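Local coordinates for arylesterase (Agrobacterium tumefaciens, PDB 3DCI), which probably hydrolyses ester bonds as a GDSL-like SGNH hydrolase and binds a zinc ion, at residues A[38-43]-A[203-208]; A[110-115]-A[168-173]; A[155-160]-A[174-179]. One frame throughout, in Å; residues are numbered along the deposited sequence.

Contact 1: residues A[38-43]-A[203-208]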
ATOM      1  N   ASP A  38     -24.339   3.384 -18.883  1.00 29.76           N
ATOM      2  CA  ASP A  38     -25.364   4.273 -19.400  1.00 31.16           C
ATOM      3  C   ASP A  38     -25.223   5.680 -18.800  1.00 31.51           C
ATOM      4  O   ASP A  38     -25.126   5.828 -17.578  1.00 30.67           O
ATOM      5  CB  ASP A  38     -26.728   3.734 -19.030  1.00 31.39           C
ATOM      6  CG  ASP A  38     -27.855   4.571 -19.589  1.00 32.44           C
ATOM      7  OD1 ASP A  38     -28.174   4.377 -20.767  1.00 34.58           O
ATOM      8  OD2 ASP A  38     -28.431   5.395 -18.842  1.00 34.28           O
ATOM      9  N   PRO A  39     -25.239   6.728 -19.651  1.00 32.79           N
ATOM     10  CA  PRO A  39     -25.080   8.105 -19.139  1.00 33.00           C
ATOM     11  C   PRO A  39     -26.143   8.514 -18.101  1.00 33.56           C
ATOM     12  O   PRO A  39     -25.809   9.191 -17.130  1.00 34.35           O
ATOM     13  CB  PRO A  39     -25.189   8.962 -20.407  1.00 33.17           C
ATOM     14  CG  PRO A  39     -24.767   8.010 -21.525  1.00 33.28           C
ATOM     15  CD  PRO A  39     -25.367   6.705 -21.121  1.00 32.66           C
ATOM     16  N   ALA A  40     -27.382   8.077 -18.298  1.00 33.56           N
ATOM     17  CA  ALA A  40     -28.501   8.430 -17.413  1.00 34.28           C
ATOM     18  C   ALA A  40     -28.512   7.610 -16.115  1.00 34.92           C
ATOM     19  O   ALA A  40     -28.438   8.161 -15.009  1.00 35.43           O
ATOM     20  CB  ALA A  40     -29.816   8.245 -18.144  1.00 34.25           C
ATOM     21  N   THR A  41     -28.599   6.288 -16.266  1.00 34.71           N
ATOM     22  CA  THR A  41     -28.818   5.378 -15.134  1.00 33.66           C
ATOM     23  C   THR A  41     -27.534   4.910 -14.474  1.00 33.35           C
ATOM     24  O   THR A  41     -27.545   4.543 -13.315  1.00 34.38           O
ATOM     25  CB  THR A  41     -29.610   4.143 -15.582  1.00 34.16           C
ATOM     26  OG1 THR A  41     -28.802   3.341 -16.442  1.00 32.84           O
ATOM     27  CG2 THR A  41     -30.871   4.556 -16.337  1.00 33.04           C
ATOM     28  N   GLY A  42     -26.425   4.895 -15.204  1.00 32.15           N
ATOM     29  CA  GLY A  42     -25.180   4.325 -14.684  1.00 31.35           C
ATOM     30  C   GLY A  42     -25.139   2.802 -14.737  1.00 30.47           C
ATOM     31  O   GLY A  42     -24.122   2.195 -14.394  1.00 29.06           O
ATOM     32  N   LEU A  43     -26.233   2.188 -15.192  1.00 29.38           N
ATOM     33  CA  LEU A  43     -26.298   0.738 -15.360  1.00 29.08           C
ATOM     34  C   LEU A  43     -25.644   0.301 -16.664  1.00 28.58           C
ATOM     35  O   LEU A  43     -25.463   1.105 -17.581  1.00 28.00           O
ATOM     36  CB  LEU A  43     -27.748   0.263 -15.307  1.00 29.29           C
ATOM     37  CG  LEU A  43     -28.491   0.525 -14.000  1.00 29.61           C
ATOM     38  CD1 LEU A  43     -29.827  -0.212 -13.984  1.00 30.99           C
ATOM     39  CD2 LEU A  43     -27.655   0.100 -12.844  1.00 31.75           C
ATOM     40  N   SER A 203     -22.132  11.742 -24.380  1.00 28.54           N
ATOM     41  CA  SER A 203     -23.555  12.094 -24.229  1.00 28.77           C
ATOM     42  C   SER A 203     -23.721  13.445 -23.512  1.00 28.72           C
ATOM     43  O   SER A 203     -23.007  13.725 -22.550  1.00 28.48           O
ATOM     44  CB  SER A 203     -24.269  11.014 -23.420  1.00 28.86           C
ATOM     45  OG  SER A 203     -25.625  11.332 -23.231  1.00 25.85           O
ATOM     46  N   PRO A 204     -24.676  14.280 -23.956  1.00 29.04           N
ATOM     47  CA  PRO A 204     -24.961  15.493 -23.184  1.00 29.31           C
ATOM     48  C   PRO A 204     -25.736  15.251 -21.877  1.00 29.64           C
ATOM     49  O   PRO A 204     -25.894  16.185 -21.090  1.00 29.77           O
ATOM     50  CB  PRO A 204     -25.797  16.325 -24.149  1.00 29.68           C
ATOM     51  CG  PRO A 204     -26.450  15.315 -25.043  1.00 30.14           C
ATOM     52  CD  PRO A 204     -25.498  14.180 -25.169  1.00 28.64           C
ATOM     53  N   VAL A 205     -26.228  14.028 -21.658  1.00 29.23           N
ATOM     54  CA  VAL A 205     -26.877  13.668 -20.396  1.00 29.18           C
ATOM     55  C   VAL A 205     -25.933  13.912 -19.204  1.00 28.95           C
ATOM     56  O   VAL A 205     -26.356  14.395 -18.161  1.00 28.54           O
ATOM     57  CB  VAL A 205     -27.374  12.191 -20.418  1.00 29.26           C
ATOM     58  CG1 VAL A 205     -27.706  11.702 -19.026  1.00 29.56           C
ATOM     59  CG2 VAL A 205     -28.607  12.059 -21.306  1.00 29.35           C
ATOM     60  N   ASP A 206     -24.651  13.582 -19.360  1.00 29.06           N
ATOM     61  CA  ASP A 206     -23.672  13.941 -18.337  1.00 29.14           C
ATOM     62  C   ASP A 206     -22.385  14.573 -18.856  1.00 29.04           C
ATOM     63  O   ASP A 206     -21.523  14.939 -18.057  1.00 29.38           O
ATOM     64  CB  ASP A 206     -23.367  12.741 -17.429  1.00 29.49           C
ATOM     65  CG  ASP A 206     -22.592  11.652 -18.115  1.00 29.42           C
ATOM     66  OD1 ASP A 206     -22.195  11.783 -19.291  1.00 27.56           O
ATOM     67  OD2 ASP A 206     -22.364  10.646 -17.435  1.00 31.60           O
ATOM     68  N   GLY A 207     -22.262  14.718 -20.168  1.00 28.71           N
ATOM     69  CA  GLY A 207     -21.071  15.294 -20.778  1.00 28.78           C
ATOM     70  C   GLY A 207     -19.853  14.391 -20.831  1.00 28.24           C
ATOM     71  O   GLY A 207     -18.810  14.802 -21.323  1.00 27.75           O
ATOM     72  N   VAL A 208     -19.967  13.155 -20.345  1.00 29.20           N
ATOM     73  CA  VAL A 208     -18.786  12.297 -20.146  1.00 29.12           C
ATOM     74  C   VAL A 208     -18.927  10.874 -20.738  1.00 29.53           C
ATOM     75  O   VAL A 208     -18.057  10.411 -21.475  1.00 29.28           O
ATOM     76  CB  VAL A 208     -18.417  12.225 -18.634  1.00 29.69           C
ATOM     77  CG1 VAL A 208     -17.279  11.232 -18.378  1.00 29.03           C
ATOM     78  CG2 VAL A 208     -18.078  13.635 -18.107  1.00 28.03           C
TER

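Contact 2: residues A[110-115]-A[168-173]. With ACY (acetic acid), chain M.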
ATOM      1  N   GLY A 110      -8.076   7.682 -19.765  1.00 27.02           N
ATOM      2  CA  GLY A 110      -7.709   9.112 -19.726  1.00 27.71           C
ATOM      3  C   GLY A 110      -8.813  10.002 -19.188  1.00 28.03           C
ATOM      4  O   GLY A 110      -8.539  11.076 -18.625  1.00 28.39           O
ATOM      5  N   THR A 111     -10.063   9.578 -19.404  1.00 27.88           N
ATOM      6  CA  THR A 111     -11.243  10.313 -18.938  1.00 27.76           C
ATOM      7  C   THR A 111     -11.239  10.579 -17.430  1.00 27.21           C
ATOM      8  O   THR A 111     -11.688  11.620 -16.989  1.00 27.72           O
ATOM      9  CB  THR A 111     -12.528   9.543 -19.351  1.00 28.30           C
ATOM     10  OG1 THR A 111     -12.529   9.371 -20.786  1.00 28.57           O
ATOM     11  CG2 THR A 111     -13.790  10.279 -18.904  1.00 27.65           C
ATOM     12  N   ASN A 112     -10.758   9.628 -16.643  1.00 27.07           N
ATOM     13  CA  ASN A 112     -10.653   9.807 -15.191  1.00 27.15           C
ATOM     14  C   ASN A 112      -9.376  10.496 -14.745  1.00 26.92           C
ATOM     15  O   ASN A 112      -9.359  11.111 -13.694  1.00 26.26           O
ATOM     16  CB  ASN A 112     -10.817   8.475 -14.490  1.00 26.82           C
ATOM     17  CG  ASN A 112     -12.169   7.900 -14.732  1.00 26.29           C
ATOM     18  OD1 ASN A 112     -13.170   8.608 -14.660  1.00 25.79           O
ATOM     19  ND2 ASN A 112     -12.215   6.646 -15.083  1.00 24.45           N
ATOM     20  N   ASP A 113      -8.336  10.413 -15.567  1.00 26.82           N
ATOM     21  CA  ASP A 113      -7.052  11.067 -15.277  1.00 27.69           C
ATOM     22  C   ASP A 113      -7.150  12.572 -15.362  1.00 26.69           C
ATOM     23  O   ASP A 113      -6.311  13.281 -14.797  1.00 26.39           O
ATOM     24  CB  ASP A 113      -5.967  10.594 -16.252  1.00 28.43           C
ATOM     25  CG  ASP A 113      -5.795   9.070 -16.242  1.00 32.32           C
ATOM     26  OD1 ASP A 113      -6.736   8.345 -16.642  1.00 36.02           O
ATOM     27  OD2 ASP A 113      -4.703   8.605 -15.902  1.00 38.94           O
ATOM     28  N   ILE A 114      -8.174  13.058 -16.068  1.00 26.47           N
ATOM     29  CA  ILE A 114      -8.416  14.497 -16.177  1.00 26.25           C
ATOM     30  C   ILE A 114      -9.424  15.001 -15.127  1.00 26.37           C
ATOM     31  O   ILE A 114      -9.779  16.176 -15.139  1.00 27.38           O
ATOM     32  CB  ILE A 114      -8.811  14.922 -17.632  1.00 26.24           C
ATOM     33  CG1 ILE A 114     -10.156  14.300 -18.061  1.00 26.51           C
ATOM     34  CG2 ILE A 114      -7.701  14.523 -18.627  1.00 26.06           C
ATOM     35  CD1 ILE A 114     -10.748  14.897 -19.346  1.00 25.32           C
ATOM     36  N   LYS A 115      -9.876  14.133 -14.221  1.00 26.86           N
ATOM     37  CA  LYS A 115     -10.615  14.587 -13.044  1.00 27.04           C
ATOM     38  C   LYS A 115      -9.702  15.540 -12.247  1.00 26.51           C
ATOM     39  O   LYS A 115      -8.482  15.373 -12.239  1.00 26.08           O
ATOM     40  CB  LYS A 115     -11.031  13.434 -12.122  1.00 27.64           C
ATOM     41  CG  LYS A 115     -12.123  12.463 -12.602  1.00 28.83           C
ATOM     42  CD  LYS A 115     -12.371  11.373 -11.523  1.00 29.85           C
ATOM     43  CE  LYS A 115     -13.486  10.398 -11.912  1.00 31.80           C
ATOM     44  NZ  LYS A 115     -13.695   9.201 -10.990  1.00 32.46           N
ATOM     45  N   GLY A 168     -18.152  15.769 -13.067  1.00 31.43           N
ATOM     46  CA  GLY A 168     -16.931  15.421 -12.351  1.00 31.25           C
ATOM     47  C   GLY A 168     -15.845  16.472 -12.404  1.00 31.12           C
ATOM     48  O   GLY A 168     -14.691  16.168 -12.131  1.00 31.26           O
ATOM     49  N   GLY A 169     -16.214  17.702 -12.758  1.00 30.11           N
ATOM     50  CA  GLY A 169     -15.272  18.808 -12.845  1.00 30.43           C
ATOM     51  C   GLY A 169     -14.255  18.705 -13.977  1.00 30.21           C
ATOM     52  O   GLY A 169     -13.268  19.445 -13.983  1.00 29.72           O
ATOM     53  N   ARG A 170     -14.495  17.811 -14.935  1.00 29.69           N
ATOM     54  CA  ARG A 170     -13.569  17.651 -16.058  1.00 30.13           C
ATOM     55  C   ARG A 170     -13.660  18.846 -17.011  1.00 30.24           C
ATOM     56  O   ARG A 170     -14.704  19.453 -17.168  1.00 29.32           O
ATOM     57  CB  ARG A 170     -13.813  16.354 -16.820  1.00 30.04           C
ATOM     58  CG  ARG A 170     -13.666  15.070 -15.972  1.00 30.32           C
ATOM     59  CD  ARG A 170     -14.068  13.876 -16.804  1.00 30.59           C
ATOM     60  NE  ARG A 170     -14.052  12.570 -16.121  1.00 30.61           N
ATOM     61  CZ  ARG A 170     -15.022  12.099 -15.339  1.00 30.18           C
ATOM     62  NH1 ARG A 170     -16.073  12.838 -15.016  1.00 29.82           N
ATOM     63  NH2 ARG A 170     -14.909  10.889 -14.823  1.00 30.28           N
ATOM     64  N   ASP A 171     -12.537  19.144 -17.649  1.00 30.37           N
ATOM     65  CA  ASP A 171     -12.405  20.271 -18.536  1.00 30.30           C
ATOM     66  C   ASP A 171     -12.444  19.771 -19.977  1.00 30.00           C
ATOM     67  O   ASP A 171     -11.703  18.867 -20.339  1.00 29.90           O
ATOM     68  CB  ASP A 171     -11.073  20.945 -18.234  1.00 31.04           C
ATOM     69  CG  ASP A 171     -10.814  22.159 -19.102  1.00 32.39           C
ATOM     70  OD1 ASP A 171     -10.986  23.294 -18.617  1.00 37.20           O
ATOM     71  OD2 ASP A 171     -10.430  21.973 -20.266  1.00 35.54           O
ATOM     72  N   ILE A 172     -13.304  20.371 -20.801  1.00 29.59           N
ATOM     73  CA  ILE A 172     -13.473  19.952 -22.194  1.00 29.57           C
ATOM     74  C   ILE A 172     -12.170  20.089 -22.977  1.00 29.26           C
ATOM     75  O   ILE A 172     -11.741  19.161 -23.657  1.00 29.15           O
ATOM     76  CB  ILE A 172     -14.570  20.777 -22.904  1.00 29.71           C
ATOM     77  CG1 ILE A 172     -15.943  20.412 -22.344  1.00 29.67           C
ATOM     78  CG2 ILE A 172     -14.555  20.519 -24.427  1.00 29.37           C
ATOM     79  CD1 ILE A 172     -17.099  21.235 -22.948  1.00 29.92           C
ATOM     80  N   GLU A 173     -11.538  21.250 -22.839  1.00 28.95           N
ATOM     81  CA  GLU A 173     -10.340  21.533 -23.620  0.50 28.89           C
ATOM     82  C   GLU A 173      -9.203  20.570 -23.274  1.00 28.53           C
ATOM     83  O   GLU A 173      -8.448  20.174 -24.166  1.00 28.16           O
ATOM     84  CB  GLU A 173      -9.925  23.004 -23.509  0.50 28.83           C
ATOM     85  CG  GLU A 173     -10.787  23.938 -24.389  0.50 29.38           C
ATOM     86  CD  GLU A 173     -10.214  25.344 -24.543  0.50 29.86           C
ATOM     87  OE1 GLU A 173      -9.011  25.544 -24.265  0.50 31.36           O
ATOM     88  OE2 GLU A 173     -10.966  26.262 -24.954  0.50 31.83           O
TER
HETATM   89  C   ACY M 220     -15.542   6.364 -16.019  1.00 31.61           C
HETATM   90  O   ACY M 220     -14.902   5.365 -15.689  1.00 29.96           O
HETATM   91  OXT ACY M 220     -16.509   6.769 -15.344  1.00 33.12           O
HETATM   92  CH3 ACY M 220     -15.163   7.150 -17.260  1.00 32.23           C
HETATM   93  O   HOH W   1     -10.001  18.187 -16.673  1.00 30.79           O

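Contact 3: residues A[155-160]-A[174-179]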
ATOM      1  N   PRO A 155     -10.141   8.343 -25.640  1.00 25.34           N
ATOM      2  CA  PRO A 155     -11.575   8.314 -25.457  1.00 25.60           C
ATOM      3  C   PRO A 155     -12.215   9.538 -26.097  1.00 25.62           C
ATOM      4  O   PRO A 155     -11.544  10.555 -26.290  1.00 25.27           O
ATOM      5  CB  PRO A 155     -11.723   8.346 -23.927  1.00 25.81           C
ATOM      6  CG  PRO A 155     -10.555   9.103 -23.459  1.00 26.35           C
ATOM      7  CD  PRO A 155      -9.442   8.684 -24.385  1.00 25.81           C
ATOM      8  N   PRO A 156     -13.498   9.460 -26.437  1.00 26.85           N
ATOM      9  CA  PRO A 156     -14.121  10.650 -27.014  1.00 27.61           C
ATOM     10  C   PRO A 156     -14.084  11.786 -26.000  1.00 28.52           C
ATOM     11  O   PRO A 156     -14.214  11.517 -24.816  1.00 28.42           O
ATOM     12  CB  PRO A 156     -15.560  10.211 -27.267  1.00 27.31           C
ATOM     13  CG  PRO A 156     -15.504   8.714 -27.276  1.00 27.41           C
ATOM     14  CD  PRO A 156     -14.451   8.347 -26.309  1.00 27.07           C
ATOM     15  N   PRO A 157     -13.858  13.038 -26.450  1.00 29.34           N
ATOM     16  CA  PRO A 157     -13.785  14.149 -25.514  1.00 29.79           C
ATOM     17  C   PRO A 157     -15.090  14.430 -24.782  1.00 30.63           C
ATOM     18  O   PRO A 157     -16.181  14.097 -25.275  1.00 31.90           O
ATOM     19  CB  PRO A 157     -13.399  15.340 -26.396  1.00 30.09           C
ATOM     20  CG  PRO A 157     -13.758  14.949 -27.764  1.00 30.57           C
ATOM     21  CD  PRO A 157     -13.629  13.467 -27.833  1.00 29.84           C
ATOM     22  N   CYS A 158     -14.969  15.056 -23.615  1.00 30.17           N
ATOM     23  CA  CYS A 158     -16.126  15.524 -22.869  1.00 30.34           C
ATOM     24  C   CYS A 158     -16.865  16.653 -23.605  1.00 30.38           C
ATOM     25  O   CYS A 158     -16.297  17.356 -24.440  1.00 29.85           O
ATOM     26  CB  CYS A 158     -15.696  15.991 -21.473  1.00 30.18           C
ATOM     27  SG  CYS A 158     -15.009  14.616 -20.513  1.00 33.06           S
ATOM     28  N   VAL A 159     -18.142  16.804 -23.283  1.00 30.43           N
ATOM     29  CA  VAL A 159     -18.945  17.874 -23.842  1.00 30.74           C
ATOM     30  C   VAL A 159     -19.707  18.518 -22.705  1.00 31.26           C
ATOM     31  O   VAL A 159     -19.625  18.055 -21.575  1.00 31.17           O
ATOM     32  CB  VAL A 159     -19.904  17.360 -24.947  1.00 30.75           C
ATOM     33  CG1 VAL A 159     -19.096  16.817 -26.147  1.00 30.06           C
ATOM     34  CG2 VAL A 159     -20.869  16.337 -24.399  1.00 29.07           C
ATOM     35  N   ALA A 160     -20.410  19.603 -22.999  1.00 32.40           N
ATOM     36  CA  ALA A 160     -21.213  20.275 -21.995  1.00 32.85           C
ATOM     37  C   ALA A 160     -22.247  19.291 -21.473  1.00 33.95           C
ATOM     38  O   ALA A 160     -23.056  18.756 -22.241  1.00 34.13           O
ATOM     39  CB  ALA A 160     -21.891  21.504 -22.583  1.00 32.62           C
ATOM     40  N   GLN A 174      -9.101  20.153 -22.014  1.00 27.88           N
ATOM     41  CA  GLN A 174      -8.097  19.152 -21.646  1.00 28.44           C
ATOM     42  C   GLN A 174      -8.396  17.774 -22.248  1.00 28.12           C
ATOM     43  O   GLN A 174      -7.483  17.113 -22.701  1.00 27.02           O
ATOM     44  CB  GLN A 174      -7.948  19.030 -20.133  1.00 27.98           C
ATOM     45  CG  GLN A 174      -7.364  20.297 -19.494  1.00 29.15           C
ATOM     46  CD  GLN A 174      -5.971  20.622 -20.005  1.00 29.78           C
ATOM     47  OE1 GLN A 174      -5.128  19.734 -20.138  1.00 31.65           O
ATOM     48  NE2 GLN A 174      -5.722  21.890 -20.291  1.00 29.39           N
ATOM     49  N   SER A 175      -9.661  17.347 -22.229  1.00 28.64           N
ATOM     50  CA  SER A 175     -10.056  16.076 -22.826  1.00 29.38           C
ATOM     51  C   SER A 175      -9.736  16.030 -24.327  1.00 29.86           C
ATOM     52  O   SER A 175      -9.449  14.963 -24.870  1.00 28.82           O
ATOM     53  CB  SER A 175     -11.545  15.823 -22.613  1.00 29.07           C
ATOM     54  OG  SER A 175     -12.334  16.749 -23.343  1.00 30.62           O
HETATM   55  N   MSE A 176      -9.793  17.202 -24.976  1.00 30.59           N
HETATM   56  CA  MSE A 176      -9.538  17.325 -26.410  0.70 31.43           C
HETATM   57  C   MSE A 176      -8.048  17.223 -26.737  1.00 30.73           C
HETATM   58  O   MSE A 176      -7.665  17.050 -27.902  1.00 31.23           O
HETATM   59  CB  MSE A 176     -10.085  18.660 -26.930  0.70 31.78           C
HETATM   60  CG  MSE A 176     -11.610  18.761 -26.994  0.70 32.36           C
HETATM   61 SE   MSE A 176     -12.117  20.527 -27.621  0.60 39.15          SE
HETATM   62  CE  MSE A 176     -14.057  20.313 -27.772  0.70 34.88           C
ATOM     63  N   ARG A 177      -7.201  17.338 -25.720  1.00 30.01           N
ATOM     64  CA  ARG A 177      -5.764  17.183 -25.888  1.00 29.85           C
ATOM     65  C   ARG A 177      -5.327  15.713 -25.906  1.00 28.81           C
ATOM     66  O   ARG A 177      -4.192  15.405 -26.267  1.00 27.85           O
ATOM     67  CB  ARG A 177      -4.994  17.907 -24.771  1.00 29.67           C
ATOM     68  CG  ARG A 177      -5.074  19.444 -24.755  1.00 30.35           C
ATOM     69  CD  ARG A 177      -4.326  19.981 -23.508  1.00 30.96           C
ATOM     70  NE  ARG A 177      -2.870  19.772 -23.596  1.00 33.30           N
ATOM     71  CZ  ARG A 177      -2.013  19.743 -22.561  1.00 33.93           C
ATOM     72  NH1 ARG A 177      -2.427  19.900 -21.298  1.00 33.79           N
ATOM     73  NH2 ARG A 177      -0.707  19.556 -22.787  1.00 31.95           N
ATOM     74  N   LEU A 178      -6.203  14.805 -25.486  1.00 28.24           N
ATOM     75  CA  LEU A 178      -5.814  13.408 -25.361  1.00 27.81           C
ATOM     76  C   LEU A 178      -5.487  12.783 -26.719  1.00 27.51           C
ATOM     77  O   LEU A 178      -4.491  12.063 -26.837  1.00 27.96           O
ATOM     78  CB  LEU A 178      -6.883  12.588 -24.620  1.00 27.62           C
ATOM     79  CG  LEU A 178      -7.097  12.935 -23.144  1.00 28.42           C
ATOM     80  CD1 LEU A 178      -8.256  12.119 -22.530  1.00 28.11           C
ATOM     81  CD2 LEU A 178      -5.826  12.719 -22.330  1.00 27.99           C
ATOM     82  N   ALA A 179      -6.290  13.065 -27.742  1.00 27.13           N
ATOM     83  CA  ALA A 179      -6.043  12.505 -29.085  1.00 26.76           C
ATOM     84  C   ALA A 179      -4.644  12.877 -29.627  1.00 26.40           C
ATOM     85  O   ALA A 179      -3.822  11.985 -29.867  1.00 26.56           O
ATOM     86  CB  ALA A 179      -7.122  12.905 -30.052  1.00 26.01           C
TER
HETATM   87  O   HOH W   2     -11.171  12.601 -24.207  1.00 30.93           O

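Contact 1: residues A[38-43]-A[203-208]
Pro-39 and Val-205 mark the nearest approach of two compact loop turns, their CA atoms 6.0 Å apart, and no hydrogen bond crosses between the segments 38-43 and 203-208. Most of the contact is made by the Pro-39 ring, which packs against Ser-203 and Val-205. Its CG reaches the CB of Ser-203 at 3.6 Å, while Pro-39 CB lies 3.9 Å from the CB of Val-205. Val-205 turns CG1 away from its own backbone N (chi1 165°) and brings this methyl against the peptide that joins Pro-39 to Ala-40, with CG1 3.7 Å from Pro-39 C; the methyl of Ala-40 touches the same branch more loosely. Asp-206 OD2 stands 3.8 Å from Pro-39 O.

Each loop is stiffened from within. Asp-38 OD2 takes the backbone N of Thr-41 at 2.7 Å, on its anti lone pair in a nearly straight bond, which makes an Asx motif that folds the turn behind the proline. Across from it, Ser-203 OG accepts from Val-205 N at 3.2 Å in an ST turn. Asp-206 forms an Asx turn: with CG placed between its backbone N and carbonyl carbon (chi1 70°), OD1 receives Val-208 N at 2.8 Å from well above the carboxylate plane (48° out). Its other oxygen, OD2, is hydrogen-bonded to His-209 ND1. Asp-206 and His-209 match the DxxH block of SGNH hydrolases and, with Ser-32, have the geometry of a probable Ser-His-Asp triad.

The contact sits at the surface. Segment 38-43 runs on from helix 32-35 toward helix 51-59, and Leu-43 packs on Lys-142 of the second subunit. Segment 203-208 bridges the edge strand 192-195 and helix 212-229, with backbone hydrogen bonds between Asp-206 and Ala-167 and between Gly-207 and Val-159.

Contact 2: residues A[110-115]-A[168-173]
Arg-170 grips the GxND block of the SGNH fold, the loop Gly-110 to Asp-113 whose Asn-112 probably belongs to the oxyanion hole. The guanidinium reaches this loop with two edge-on bonds. NE donates to the backbone O of Thr-111 at 2.7 Å; the oxygen lies in the guanidinium plane, but the nitrogen stands above the carbonyl plane (42° out of it). NH2 donates to Asn-112 OD1 at 2.9 Å, nearly end-on to that carbonyl, with the amide and guanidinium planes 51° apart. An arginine chain extended from CG to NE carries the group this far, and NH1 adds a bond to Ala-167 O.

Holding OD1 in this way fixes which end of the Asn-112 amide is which. ND2 is left to bond Arg-73 O and, in an almost straight line at 3.0 Å, the O of an acetic acid molecule, probably from the crystallisation liquor. The acetic acid is also hydrogen-bonded to Ser-32 N, Gly-72 N and His-209 NE2, which is consistent with its occupying an oxyanion-binding site.

Lys-115 runs alongside the arginine, its CG over one face of the guanidinium and its CE 3.3 Å from NH2. Thr-111 CG2 comes to 3.6 Å from Arg-170 NE. A water joins the backbones: it accepts from Asp-171 N at 2.9 Å and lies near Ile-114 O, at a distance too short to be trusted.

Asp-171 stands at the N-cap of helix 172-175, its OD2 bonded to Gln-174 N. The loop itself leads from strand 104-108 toward helix 122-138.

Contact 3: residues A[155-160]-A[174-179]
Ser-175 OG accepts the backbone N-H of Cys-158 at 3.1 Å, the one direct hydrogen bond between the segments, and a bent one at 140°. The same oxygen lies against Pro-157, whose CB is 3.5 Å from OG. Beside it, Met-176, a selenomethionine modelled in two conformers, brings CG near Pro-157 CB, a less certain touch. Further along, Leu-178 crosses Pro-155 at about a right angle, its CD1 3.9 Å from the ring CG.

What sets the serine is its own helix: with OG between the backbone N and the carbonyl carbon (chi1 67°), it also bonds Ile-172 O one turn back, so the hydroxyl is held both by its own helix and by the loop N-H of Cys-158. A water between Pro-155 O (2.9 Å) and Ser-175 O (3.0 Å) probably links the two backbones.

The proline run leaves strand 149-154 and rests on Leu-33 of helix 32-35. Leu-178 also touches Ala-122 and Ala-125 of helix 122-138, while Arg-177 forms a salt bridge with Glu-123, so the junction of helices 172-175 and 178-189 lies between this loop and helix 122-138.

Overall arrangement
Contacts 2 and 3 are close neighbours, their centres 8 Å apart, and share helix 172-175; Ile-114 packs on Ser-175 and Thr-111 on Pro-155. Contact 1 lies about 15 Å from the centre of each, nearer the surface, and reaches them through Val-208, which packs on Thr-111 and Arg-170 of contact 2 and on Cys-158 of contact 3. Their chemistry follows their place: contact 1 is mostly apolar and without a hydrogen bond across it, contact 2, partly buried, is mainly guanidinium bonding beside the probable active site, and contact 3, the buried one, mixes proline packing with a serine bond. Along the chain, contacts 2 and 3 interleave within the loop closed by contact 1.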